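PDB 5MUJ: beta-galactosidase from Bacteroides thetaiotaomicron, which probably acts as a glycoside hydrolase of the arabinofuranosidase type on chain B of the plant pectin rhamnogalacturonan II, whose glycan it binds. Local coordinates for residues C62-F66 against G124-L128; K207-Y211 against D273-Q277; M285-S289 against H333-V337. Numbering follows the deposited sequence.

Interaction 1: C62-F66 against G124-L128; sequences CPTVF and GFPAL
Adjacent blades of a β-propeller present their innermost strands to one another without sharing a sheet, and C62-F66 against G124-L128 illustrates this. Strand 59-68 borders the first blade and strand 121-126 the second; the two short segments run nearly parallel, at 22° and 7.4 Å between axes, with the CA atoms of T64 and F125 in register at 6.4 Å. The backbone is extended except at C62 and L128, which adopt left-handed angles (65/58 and 59/46), the first just before P63 and the second where the chain has left strand 121-126. Alternation turns C62, T64 and F66 toward the partner.

Van der Waals packing dominates. F125 (chi1 m) leaves its backbone sideways, bringing CE1 to 3.9 Å from C62 CB; C62 SG lies 5.4 Å from the F125 ring centroid, at the ring edge, a sulfur-aromatic contact. At the other end F66 (chi1 p) brings CE1 to 4.1 Å from P126 CG. T64 (chi1 m) sits between these two contacts, its OG1 3.8 Å from P126 CD.

Polar contact is indirect. A buried water accepts from T64 OG1 (2.7 Å) and donates to C62 O (2.9 Å) and G124 O (2.7 Å). Backbone pairing goes outward instead, T64 with T75 and F125 with T149, each in its own blade. With no direct hydrogen bond across, the seam rests on side-chain packing plus one water that satisfies carbonyls of both strands.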
loop_
_atom_site.group_PDB
_atom_site.type_symbol
_atom_site.label_atom_id
_atom_site.label_comp_id
_atom_site.label_asym_id
_atom_site.label_seq_id
_atom_site.Cartn_x
_atom_site.Cartn_y
_atom_site.Cartn_z
ATOM N N CYS A 62 -4.229 1.289 4.661
ATOM C CA CYS A 62 -3.073 0.551 4.180
ATOM C C CYS A 62 -3.186 -0.947 4.399
ATOM O O CYS A 62 -2.374 -1.515 5.096
ATOM C CB CYS A 62 -1.777 1.034 4.849
ATOM S SG CYS A 62 -1.332 2.772 4.666
ATOM N N PRO A 63 -4.257 -1.577 3.846
ATOM C CA PRO A 63 -4.376 -2.999 3.904
ATOM C C PRO A 63 -3.351 -3.806 3.128
ATOM O O PRO A 63 -3.011 -3.473 1.968
ATOM C CB PRO A 63 -5.770 -3.252 3.297
ATOM C CG PRO A 63 -5.917 -2.146 2.297
ATOM C CD PRO A 63 -5.325 -0.973 3.013
ATOM N N THR A 64 -2.885 -4.877 3.759
ATOM C CA THR A 64 -2.172 -5.925 3.064
ATOM C C THR A 64 -2.852 -7.235 3.455
ATOM O O THR A 64 -2.933 -7.555 4.646
ATOM C CB THR A 64 -0.683 -5.975 3.453
ATOM O OG1 THR A 64 -0.115 -4.672 3.367
ATOM C CG2 THR A 64 0.114 -6.896 2.536
ATOM N N VAL A 65 -3.335 -7.961 2.460
ATOM C CA VAL A 65 -4.110 -9.207 2.728
ATOM C C VAL A 65 -3.331 -10.417 2.267
ATOM O O VAL A 65 -2.794 -10.458 1.164
ATOM C CB VAL A 65 -5.521 -9.222 2.092
ATOM C CG1 VAL A 65 -6.224 -10.595 2.310
ATOM C CG2 VAL A 65 -6.382 -8.108 2.649
ATOM N N PHE A 66 -3.304 -11.420 3.136
ATOM C CA PHE A 66 -2.636 -12.665 2.826
ATOM C C PHE A 66 -3.295 -13.861 3.532
ATOM O O PHE A 66 -4.181 -13.690 4.340
ATOM C CB PHE A 66 -1.148 -12.556 3.161
ATOM C CG PHE A 66 -0.864 -12.103 4.566
ATOM C CD1 PHE A 66 -0.948 -10.748 4.883
ATOM C CD2 PHE A 66 -0.446 -12.996 5.555
ATOM C CE1 PHE A 66 -0.699 -10.310 6.164
ATOM C CE2 PHE A 66 -0.170 -12.549 6.826
ATOM C CZ PHE A 66 -0.276 -11.199 7.121
ATOM N N GLY A 124 3.448 -0.639 8.580
ATOM C CA GLY A 124 4.057 -1.773 7.906
ATOM C C GLY A 124 3.321 -2.461 6.781
ATOM O O GLY A 124 2.064 -2.447 6.715
ATOM N N PHE A 125 4.104 -3.141 5.925
ATOM C CA PHE A 125 3.664 -3.714 4.681
ATOM C C PHE A 125 4.393 -5.052 4.497
ATOM O O PHE A 125 5.559 -5.142 4.133
ATOM C CB PHE A 125 3.943 -2.825 3.490
ATOM C CG PHE A 125 3.561 -1.389 3.707
ATOM C CD1 PHE A 125 2.245 -0.975 3.678
ATOM C CD2 PHE A 125 4.539 -0.469 3.985
ATOM C CE1 PHE A 125 1.919 0.358 3.909
ATOM C CE2 PHE A 125 4.248 0.858 4.219
ATOM C CZ PHE A 125 2.929 1.277 4.196
ATOM N N PRO A 126 3.732 -6.161 4.816
ATOM C CA PRO A 126 4.426 -7.415 4.628
ATOM C C PRO A 126 5.092 -7.579 3.258
ATOM O O PRO A 126 4.641 -6.993 2.255
ATOM C CB PRO A 126 3.308 -8.441 4.833
ATOM C CG PRO A 126 2.464 -7.796 5.859
ATOM C CD PRO A 126 2.465 -6.331 5.542
ATOM N N ALA A 127 6.174 -8.359 3.261
ATOM C CA ALA A 127 7.017 -8.554 2.102
ATOM C C ALA A 127 6.991 -9.963 1.585
ATOM O O ALA A 127 6.508 -10.902 2.253
ATOM C CB ALA A 127 8.448 -8.182 2.464
ATOM N N LEU A 128 7.472 -10.114 0.370
ATOM C CA LEU A 128 7.617 -11.348 -0.321
ATOM C C LEU A 128 6.260 -12.079 -0.493
ATOM O O LEU A 128 6.176 -13.301 -0.297
ATOM C CB LEU A 128 8.622 -12.251 0.393
ATOM C CG LEU A 128 9.937 -11.615 0.869
ATOM C CD1 LEU A 128 10.864 -12.702 1.383
ATOM C CD2 LEU A 128 10.624 -10.788 -0.205
HETATM O O HOH W 1 -0.277 -3.394 5.748
#

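Interaction 2: K207-Y211 against D273-Q277; sequences KSTVY and DAHIQ
Where two inner propeller strands stand too far apart for backbone pairing, long side chains and water fill the gap. Segments K207-Y211 and D273-Q277 are both extended, apart from D273 in a left-handed conformation (40/59). They run at 20° to one another with axes 6.9 Å apart, and spread as they go: CA-CA distances are 5.8 Å for K207-D273, 7.6 Å for T209-H275 and 8.7 Å for Y211-I276.

At D273 the partner is K207, fully extended with every chi near t. D273 OD1 touches K207 CB at 3.4 Å, but the charged ends meet through solvent: one water receives a bond from K207 NZ (3.2 Å) and donates to D273 OD2 (2.6 Å), and a second lies 2.8 Å from K207 NZ and 2.9 Å from D273 O. A274 offers its carbonyl to a third water, with A274 O at 2.9 Å from it, T209 OG1 at 3.1 Å and K207 NZ, in a weak bond, at 3.3 Å. Next, H275 ND1 reaches a fourth water at 2.8 Å, which lies 2.7 Å from Y211 OH; the H275 ring also meets that of Y336. I276 makes the one direct hydrogen bond, its N donating to Y211 OH at 2.9 Å and 169°, while I276 CB packs 3.9 Å from Y211 CZ. The tyrosine (chi1 m) thus spans the widening gap.

Nearly parallel inner strands of successive blades around a hydrated central channel are the hallmark of a β-propeller, here a five-bladed one.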
loop_
_atom_site.group_PDB
_atom_site.type_symbol
_atom_site.label_atom_id
_atom_site.label_comp_id
_atom_site.label_asym_id
_atom_site.label_seq_id
_atom_site.Cartn_x
_atom_site.Cartn_y
_atom_site.Cartn_z
ATOM N N LYS A 207 4.968 4.520 1.166
ATOM C CA LYS A 207 4.781 3.032 1.164
ATOM C C LYS A 207 5.867 2.351 0.335
ATOM O O LYS A 207 6.384 2.993 -0.616
ATOM C CB LYS A 207 3.375 2.628 0.651
ATOM C CG LYS A 207 3.240 1.156 0.330
ATOM C CD LYS A 207 1.808 0.614 0.252
ATOM C CE LYS A 207 1.802 -0.871 -0.088
ATOM N NZ LYS A 207 0.409 -1.420 -0.059
ATOM N N SER A 208 6.291 1.156 0.747
ATOM C CA SER A 208 7.166 0.251 0.018
ATOM C C SER A 208 6.608 -1.165 0.054
ATOM O O SER A 208 5.843 -1.506 0.957
ATOM C CB SER A 208 8.551 0.214 0.686
ATOM O OG SER A 208 8.413 -0.267 2.030
ATOM N N THR A 209 6.980 -1.989 -0.914
ATOM C CA THR A 209 6.674 -3.445 -0.875
ATOM C C THR A 209 7.817 -4.126 -1.581
ATOM O O THR A 209 8.257 -3.643 -2.641
ATOM C CB THR A 209 5.330 -3.799 -1.537
ATOM O OG1 THR A 209 4.271 -3.304 -0.724
ATOM C CG2 THR A 209 5.180 -5.280 -1.674
ATOM N N VAL A 210 8.386 -5.142 -0.964
ATOM C CA VAL A 210 9.486 -5.911 -1.552
ATOM C C VAL A 210 8.967 -7.226 -2.102
ATOM O O VAL A 210 8.255 -7.977 -1.402
ATOM C CB VAL A 210 10.601 -6.168 -0.508
ATOM C CG1 VAL A 210 11.695 -7.086 -1.063
ATOM C CG2 VAL A 210 11.153 -4.835 -0.022
ATOM N N TYR A 211 9.324 -7.513 -3.345
ATOM C CA TYR A 211 8.951 -8.742 -4.054
ATOM C C TYR A 211 10.157 -9.667 -4.211
ATOM O O TYR A 211 11.271 -9.180 -4.367
ATOM C CB TYR A 211 8.373 -8.362 -5.429
ATOM C CG TYR A 211 7.116 -7.516 -5.313
ATOM C CD1 TYR A 211 5.893 -8.122 -4.955
ATOM C CD2 TYR A 211 7.122 -6.149 -5.533
ATOM C CE1 TYR A 211 4.742 -7.367 -4.804
ATOM C CE2 TYR A 211 5.976 -5.383 -5.381
ATOM C CZ TYR A 211 4.777 -5.996 -5.026
ATOM O OH TYR A 211 3.658 -5.206 -4.888
ATOM N N ASP A 273 1.315 3.827 -3.757
ATOM C CA ASP A 273 0.967 2.518 -3.239
ATOM C C ASP A 273 0.860 1.456 -4.327
ATOM O O ASP A 273 -0.158 0.793 -4.489
ATOM C CB ASP A 273 -0.274 2.602 -2.334
ATOM C CG ASP A 273 -0.011 3.416 -1.049
ATOM O OD1 ASP A 273 0.931 4.260 -1.031
ATOM O OD2 ASP A 273 -0.710 3.185 -0.034
ATOM N N ALA A 274 1.950 1.271 -5.039
ATOM C CA ALA A 274 2.069 0.261 -6.046
ATOM C C ALA A 274 1.948 -1.130 -5.419
ATOM O O ALA A 274 2.637 -1.447 -4.440
ATOM C CB ALA A 274 3.368 0.394 -6.834
ATOM N N HIS A 275 1.059 -1.916 -6.024
ATOM C CA HIS A 275 0.716 -3.291 -5.625
ATOM C C HIS A 275 0.714 -4.110 -6.902
ATOM O O HIS A 275 -0.153 -3.931 -7.753
ATOM C CB HIS A 275 -0.648 -3.313 -4.877
ATOM C CG HIS A 275 -1.294 -4.670 -4.742
ATOM N ND1 HIS A 275 -0.672 -5.746 -4.145
ATOM C CD2 HIS A 275 -2.530 -5.095 -5.100
ATOM C CE1 HIS A 275 -1.505 -6.793 -4.149
ATOM N NE2 HIS A 275 -2.630 -6.420 -4.732
ATOM N N ILE A 276 1.702 -4.988 -7.033
ATOM C CA ILE A 276 1.982 -5.748 -8.264
ATOM C C ILE A 276 1.609 -7.227 -8.144
ATOM O O ILE A 276 2.000 -7.896 -7.192
ATOM C CB ILE A 276 3.470 -5.633 -8.662
ATOM C CG1 ILE A 276 3.827 -4.150 -8.828
ATOM C CG2 ILE A 276 3.748 -6.396 -9.972
ATOM C CD1 ILE A 276 5.236 -3.901 -9.268
ATOM N N GLN A 277 0.840 -7.715 -9.126
ATOM C CA GLN A 277 0.606 -9.142 -9.297
ATOM C C GLN A 277 0.969 -9.569 -10.710
ATOM O O GLN A 277 0.960 -8.757 -11.629
ATOM C CB GLN A 277 -0.854 -9.457 -8.985
ATOM C CG GLN A 277 -1.122 -9.251 -7.506
ATOM C CD GLN A 277 -2.461 -9.747 -7.074
ATOM O OE1 GLN A 277 -2.821 -10.907 -7.324
ATOM N NE2 GLN A 277 -3.213 -8.874 -6.399
HETATM O O HOH W 2 -1.155 -0.931 -2.373
HETATM O O HOH W 3 1.686 -3.337 -2.415
HETATM O O HOH W 4 -1.452 0.955 1.146
HETATM O O HOH W 5 1.872 -6.209 -3.155
#

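Interaction 3: M285-S289 against H333-V337; sequences MFYFS and HKSYV. With RAM (alpha-L-rhamnopyranose), chain B.
The glycan pocket of this five-bladed β-propeller borrows two residues, H333 and K334, from the inner strand of the last blade, and F288 of the preceding blade packs against both. Segment M285-S289 lies on the second strand of its blade, so it runs antiparallel to H333-V337, at 163° with axes 5.6 Å apart. CA atoms pair F288 with K334 (5.1 Å) and F286 with S335 (6.4 Å), yet no hydrogen bond crosses: this is a side-chain seam between two sheets. Both backbones are extended, with a positive phi at K334 (85/138).

F286 and F288 point toward the partner strand. F286 (chi1 m) receives V337 CG2 over its face, a CH-pi contact 3.7 Å from the ring centroid and 6° off the normal, while its CB packs 3.9 Å from S335 CB. F288, with chi1 at 89°, takes K334 CG over its face, 4.1 Å from the centroid, and the edge of H333 in an offset edge-to-face pair with centroids 5.3 Å apart and planes at 85°.

Beyond these contacts, the two polar tips reach a bound rhamnose that Y158 and R357 also hold. K334, extended from chi2 onward and salt-bridged to D61, donates from NZ to O3 of the sugar at 2.6 Å, and H333 NE2 shares a hydrogen bond of 2.8 Å with rhamnose O4.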
loop_
_atom_site.group_PDB
_atom_site.type_symbol
_atom_site.label_atom_id
_atom_site.label_comp_id
_atom_site.label_asym_id
_atom_site.label_seq_id
_atom_site.Cartn_x
_atom_site.Cartn_y
_atom_site.Cartn_z
HETATM N N MSE A 285 0.125 -3.507 -12.131
HETATM C CA MSE A 285 0.309 -2.668 -10.993
HETATM C C MSE A 285 -1.004 -2.019 -10.701
HETATM O O MSE A 285 -1.485 -1.189 -11.476
HETATM C CB MSE A 285 1.351 -1.571 -11.274
HETATM C CG MSE A 285 1.564 -0.682 -10.068
HETATM SE SE MSE A 285 2.419 0.993 -10.577
HETATM C CE MSE A 285 4.212 0.277 -10.871
ATOM N N PHE A 286 -1.552 -2.369 -9.541
ATOM C CA PHE A 286 -2.641 -1.610 -8.949
ATOM C C PHE A 286 -1.985 -0.436 -8.238
ATOM O O PHE A 286 -0.997 -0.629 -7.521
ATOM C CB PHE A 286 -3.427 -2.495 -7.961
ATOM C CG PHE A 286 -4.071 -3.669 -8.614
ATOM C CD1 PHE A 286 -5.236 -3.492 -9.344
ATOM C CD2 PHE A 286 -3.481 -4.928 -8.588
ATOM C CE1 PHE A 286 -5.868 -4.589 -9.933
ATOM C CE2 PHE A 286 -4.087 -6.002 -9.209
ATOM C CZ PHE A 286 -5.260 -5.804 -9.934
ATOM N N TYR A 287 -2.525 0.757 -8.451
ATOM C CA TYR A 287 -1.986 1.973 -7.809
ATOM C C TYR A 287 -3.099 2.967 -7.550
ATOM O O TYR A 287 -4.188 2.878 -8.175
ATOM C CB TYR A 287 -0.871 2.565 -8.688
ATOM C CG TYR A 287 -1.338 3.292 -9.907
ATOM C CD1 TYR A 287 -1.589 4.670 -9.854
ATOM C CD2 TYR A 287 -1.503 2.633 -11.124
ATOM C CE1 TYR A 287 -2.007 5.361 -10.996
ATOM C CE2 TYR A 287 -1.913 3.314 -12.263
ATOM C CZ TYR A 287 -2.159 4.681 -12.180
ATOM O OH TYR A 287 -2.575 5.341 -13.306
ATOM N N PHE A 288 -2.852 3.918 -6.658
ATOM C CA PHE A 288 -3.750 5.053 -6.451
ATOM C C PHE A 288 -3.111 6.329 -6.944
ATOM O O PHE A 288 -1.848 6.477 -7.003
ATOM C CB PHE A 288 -4.216 5.275 -5.003
ATOM C CG PHE A 288 -3.341 6.176 -4.127
ATOM C CD1 PHE A 288 -2.199 5.669 -3.469
ATOM C CD2 PHE A 288 -3.682 7.505 -3.868
ATOM C CE1 PHE A 288 -1.452 6.442 -2.629
ATOM C CE2 PHE A 288 -2.850 8.340 -3.063
ATOM C CZ PHE A 288 -1.768 7.787 -2.431
ATOM N N SER A 289 -3.986 7.264 -7.260
ATOM C CA SER A 289 -3.571 8.609 -7.560
ATOM C C SER A 289 -4.471 9.584 -6.832
ATOM O O SER A 289 -5.629 9.284 -6.554
ATOM C CB SER A 289 -3.610 8.848 -9.062
ATOM O OG SER A 289 -2.960 10.081 -9.389
ATOM N N HIS A 333 -9.407 4.901 -2.356
ATOM C CA HIS A 333 -8.027 4.874 -2.800
ATOM C C HIS A 333 -7.115 3.976 -1.968
ATOM O O HIS A 333 -7.310 3.788 -0.768
ATOM C CB HIS A 333 -7.464 6.321 -2.861
ATOM C CG HIS A 333 -7.176 6.945 -1.534
ATOM N ND1 HIS A 333 -7.780 6.592 -0.356
ATOM C CD2 HIS A 333 -6.274 7.904 -1.196
ATOM C CE1 HIS A 333 -7.308 7.321 0.638
ATOM N NE2 HIS A 333 -6.387 8.130 0.151
ATOM N N LYS A 334 -6.059 3.510 -2.642
ATOM C CA LYS A 334 -5.038 2.588 -2.124
ATOM C C LYS A 334 -5.579 1.210 -2.317
ATOM O O LYS A 334 -6.787 1.043 -2.209
ATOM C CB LYS A 334 -4.590 2.928 -0.709
ATOM C CG LYS A 334 -4.232 4.403 -0.538
ATOM C CD LYS A 334 -3.642 4.662 0.810
ATOM C CE LYS A 334 -3.331 6.132 0.984
ATOM N NZ LYS A 334 -2.774 6.379 2.328
ATOM N N SER A 335 -4.754 0.267 -2.754
ATOM C CA SER A 335 -5.238 -1.065 -3.179
ATOM C C SER A 335 -4.554 -2.227 -2.527
ATOM O O SER A 335 -3.350 -2.247 -2.271
ATOM C CB SER A 335 -5.040 -1.236 -4.693
ATOM O OG SER A 335 -5.713 -0.221 -5.414
ATOM N N TYR A 336 -5.367 -3.243 -2.256
ATOM C CA TYR A 336 -4.893 -4.610 -2.197
ATOM C C TYR A 336 -5.984 -5.507 -2.781
ATOM O O TYR A 336 -7.135 -5.376 -2.422
ATOM C CB TYR A 336 -4.516 -5.023 -0.771
ATOM C CG TYR A 336 -3.372 -5.972 -0.760
ATOM C CD1 TYR A 336 -3.562 -7.338 -0.984
ATOM C CD2 TYR A 336 -2.038 -5.503 -0.604
ATOM C CE1 TYR A 336 -2.500 -8.209 -1.035
ATOM C CE2 TYR A 336 -0.974 -6.383 -0.635
ATOM C CZ TYR A 336 -1.205 -7.738 -0.848
ATOM O OH TYR A 336 -0.180 -8.658 -0.879
ATOM N N VAL A 337 -5.611 -6.382 -3.709
ATOM C CA VAL A 337 -6.567 -7.117 -4.525
ATOM C C VAL A 337 -6.346 -8.636 -4.388
ATOM O O VAL A 337 -5.233 -9.160 -4.552
ATOM C CB VAL A 337 -6.503 -6.669 -6.005
ATOM C CG1 VAL A 337 -7.653 -7.254 -6.816
ATOM C CG2 VAL A 337 -6.556 -5.158 -6.120
HETATM C C1 RAM B . -1.651 11.967 1.549
HETATM C C2 RAM B . -1.554 10.580 2.131
HETATM C C3 RAM B . -2.949 10.155 2.585
HETATM C C4 RAM B . -3.876 10.220 1.370
HETATM C C5 RAM B . -3.911 11.565 0.629
HETATM C C6 RAM B . -4.500 11.437 -0.766
HETATM O O2 RAM B . -1.026 9.693 1.109
HETATM O O3 RAM B . -2.950 8.848 3.164
HETATM O O4 RAM B . -5.205 10.001 1.814
HETATM O O5 RAM B . -2.643 12.264 0.547
#

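Overall arrangement
Taken together, the three contacts sample three of the blade boundaries of one propeller and come in series along the chain. Interaction 1 joins the first two blades, interaction 2 the third and fourth, and interaction 3 the fourth and fifth. Their centres lie 6 to 7 Å from that of the chain; interaction 2 is about 9 Å, centre to centre, from each of the others, which are 13 Å apart. Interactions 2 and 3 share a sheet through neighbouring strands 270-279 and 282-290. Across blades, L128 N approaches V210 O at 2.9 Å, and Y336 packs on P63-V65. The inner strands thus close a ring, whose last blade supplies pocket residues for the glycan.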